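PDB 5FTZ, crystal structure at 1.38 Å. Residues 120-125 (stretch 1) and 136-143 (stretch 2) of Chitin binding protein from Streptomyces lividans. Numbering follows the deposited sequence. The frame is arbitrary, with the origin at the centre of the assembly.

Stretch 1, residues 120-125: PFFTVP
Stretch 2 136-143: SHSGTLPS

Two stretches of one chain of the chitin binding protein pack together without a direct hydrogen bond between them; aromatic rings, C-H groups and one water hold the contact, which buries 346 Å² summed over both sides. The strand that carries F122 to P125 and the one that runs through S136 to T140 are roughly antiparallel, their N-to-C directions 144° apart and their axes 7.7 Å apart at closest approach. In the register, F121 CA lies 6.4 Å from P142 CA, F122 CA lies 5.9 Å from G139 CA, and V124 CA lies 8.7 Å from H137 CA, so the backbones diverge toward V124. Stretch 2 is extended throughout, from S136 (phi/psi -121/129) through H137 (-144/149), G139 (-138/162) and T140 (-95/127) to L141 (-65/147) and P142 (-61/150).

P120 (-61/143, C-gamma endo) makes no contact across the gap. F121 turns the backbone (-80/-15) and directs its CA-to-CB bond toward stretch 2, with chi1 68° (p) and chi2 85°. Its ring receives P142 over one face: P142 CD, in a C-gamma endo ring, sits 3.8 Å from the centroid of the F121 ring and 11° off the normal, a CH-pi contact in which a polarised C-H group beside the proline nitrogen meets the pi cloud. F121 CD1 also lies 3.4 Å from T140 O. The backbone here is bridged by a water that donates to F121 O at 2.9 Å and to T140 O at 2.7 Å, linking two acceptors that could not bond each other.

F122 (-152/129; chi1 177°, t; chi2 39°) also directs its CA-to-CB bond toward stretch 2, and its ring lies flat over G139. G139 CA is 3.6 Å from the centroid of the F122 ring, 5° off its normal, a nearly ideal CH-pi geometry. The absence of a side chain permits this: an ideal CB on G139 would fall 2.4 Å from F122 CD2, a clash. F122 CZ approaches S138 O at 3.1 Å, while the F122 edge addresses the face of the H137 ring, centroids 5.4 Å apart and planes at 85°, bringing ring hydrogens to a pi surface.

T123 (-132/139; chi1 -58°, m) is out of reach, as strand alternation predicts. V124 (-125/99; chi1 -175°, t) again directs its CA-to-CB bond toward stretch 2 and places CG2 4.0 Å from the centroid of the H137 ring, 18° off the normal, a third CH-pi contact. H137 (chi1 51°, p; chi2 -149°) thus meets both F122 and V124, its NE2 hydrogen-bonded elsewhere in the structure. P125 (-65/135, C-gamma exo) ends the stretch beyond contact.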

# COMPACT_ATOMS: atom_id res chain seq x y z
N PRO A 120 -5.55 -20.06 -12.22
CA PRO A 120 -6.19 -20.45 -10.96
C PRO A 120 -7.67 -20.73 -11.13
O PRO A 120 -8.37 -20.07 -11.93
CB PRO A 120 -6.01 -19.26 -10.06
CG PRO A 120 -5.48 -18.17 -10.85
CD PRO A 120 -4.94 -18.73 -12.12
N PHE A 121 -8.18 -21.71 -10.43
CA PHE A 121 -9.61 -21.99 -10.49
C PHE A 121 -10.45 -21.06 -9.61
O PHE A 121 -11.67 -21.03 -9.75
CB PHE A 121 -9.91 -23.44 -10.21
CG PHE A 121 -9.65 -23.90 -8.79
CD1 PHE A 121 -10.60 -23.74 -7.79
CD2 PHE A 121 -8.42 -24.47 -8.44
CE1 PHE A 121 -10.36 -24.14 -6.51
CE2 PHE A 121 -8.21 -24.91 -7.13
CZ PHE A 121 -9.15 -24.70 -6.19
N PHE A 122 -9.80 -20.35 -8.70
CA PHE A 122 -10.48 -19.45 -7.78
C PHE A 122 -9.48 -18.38 -7.42
O PHE A 122 -8.34 -18.70 -7.04
CB PHE A 122 -10.93 -20.24 -6.54
CG PHE A 122 -11.58 -19.44 -5.46
CD1 PHE A 122 -12.45 -18.41 -5.72
CD2 PHE A 122 -11.37 -19.82 -4.12
CE1 PHE A 122 -13.07 -17.73 -4.66
CE2 PHE A 122 -11.98 -19.13 -3.08
CZ PHE A 122 -12.84 -18.09 -3.36
N THR A 123 -9.89 -17.12 -7.54
CA THR A 123 -9.05 -15.97 -7.19
C THR A 123 -9.84 -15.03 -6.33
O THR A 123 -11.01 -14.77 -6.69
CB THR A 123 -8.60 -15.21 -8.48
OG1 THR A 123 -7.89 -16.10 -9.35
CG2 THR A 123 -7.72 -14.02 -8.17
N VAL A 124 -9.22 -14.47 -5.29
CA VAL A 124 -9.86 -13.44 -4.44
C VAL A 124 -8.97 -12.21 -4.40
O VAL A 124 -7.99 -12.18 -3.65
CB VAL A 124 -10.14 -14.00 -3.07
CG1 VAL A 124 -10.89 -13.01 -2.22
CG2 VAL A 124 -10.98 -15.27 -3.17
N PRO A 125 -9.28 -11.18 -5.23
CA PRO A 125 -8.58 -9.91 -5.09
C PRO A 125 -8.95 -9.36 -3.71
O PRO A 125 -10.15 -9.37 -3.33
CB PRO A 125 -9.14 -9.07 -6.22
CG PRO A 125 -9.80 -10.04 -7.17
CD PRO A 125 -10.31 -11.13 -6.29
N SER A 136 -12.30 -17.51 5.90
CA SER A 136 -13.01 -18.55 5.19
C SER A 136 -13.68 -17.90 4.00
O SER A 136 -14.36 -16.87 4.15
CB SER A 136 -14.08 -19.15 6.07
OG SER A 136 -13.54 -19.91 7.13
N HIS A 137 -13.49 -18.44 2.81
CA HIS A 137 -14.18 -17.94 1.63
C HIS A 137 -14.54 -19.07 0.68
O HIS A 137 -13.83 -20.08 0.61
CB HIS A 137 -13.52 -16.78 0.99
CG HIS A 137 -12.04 -16.94 0.70
ND1 HIS A 137 -11.21 -15.86 0.72
CD2 HIS A 137 -11.26 -18.00 0.43
CE1 HIS A 137 -9.97 -16.23 0.42
NE2 HIS A 137 -9.96 -17.54 0.28
N SER A 138 -15.64 -18.89 -0.03
CA SER A 138 -16.21 -19.95 -0.86
C SER A 138 -15.75 -19.86 -2.28
O SER A 138 -15.88 -18.78 -2.92
CB SER A 138 -17.73 -19.84 -0.87
OG SER A 138 -18.26 -19.94 0.44
N GLY A 139 -15.29 -20.97 -2.85
CA GLY A 139 -14.98 -21.10 -4.27
C GLY A 139 -15.47 -22.42 -4.79
O GLY A 139 -15.71 -23.37 -4.06
N THR A 140 -15.58 -22.49 -6.10
CA THR A 140 -16.07 -23.73 -6.70
C THR A 140 -14.89 -24.60 -7.12
O THR A 140 -14.00 -24.16 -7.84
CB THR A 140 -16.92 -23.42 -7.95
OG1 THR A 140 -17.91 -22.49 -7.52
CG2 THR A 140 -17.56 -24.63 -8.51
N LEU A 141 -14.92 -25.84 -6.65
CA LEU A 141 -13.86 -26.78 -6.96
C LEU A 141 -13.87 -27.07 -8.46
O LEU A 141 -14.97 -27.11 -9.08
CB LEU A 141 -14.08 -28.06 -6.19
CG LEU A 141 -13.80 -27.95 -4.67
CD1 LEU A 141 -14.42 -29.10 -3.91
CD2 LEU A 141 -12.30 -27.80 -4.44
N PRO A 142 -12.70 -27.30 -9.04
CA PRO A 142 -12.62 -27.66 -10.48
C PRO A 142 -13.36 -28.96 -10.76
O PRO A 142 -13.50 -29.81 -9.90
CB PRO A 142 -11.11 -27.84 -10.75
CG PRO A 142 -10.50 -27.97 -9.42
CD PRO A 142 -11.39 -27.35 -8.38
N SER A 143 -13.89 -29.05 -11.98
CA SER A 143 -14.47 -30.28 -12.51
C SER A 143 -13.50 -31.08 -13.35
O SER A 143 -12.35 -30.68 -13.56
CB SER A 143 -15.75 -29.99 -13.25
OG SER A 143 -15.47 -29.40 -14.49
O HOH W 1 -13.67 -23.05 -10.31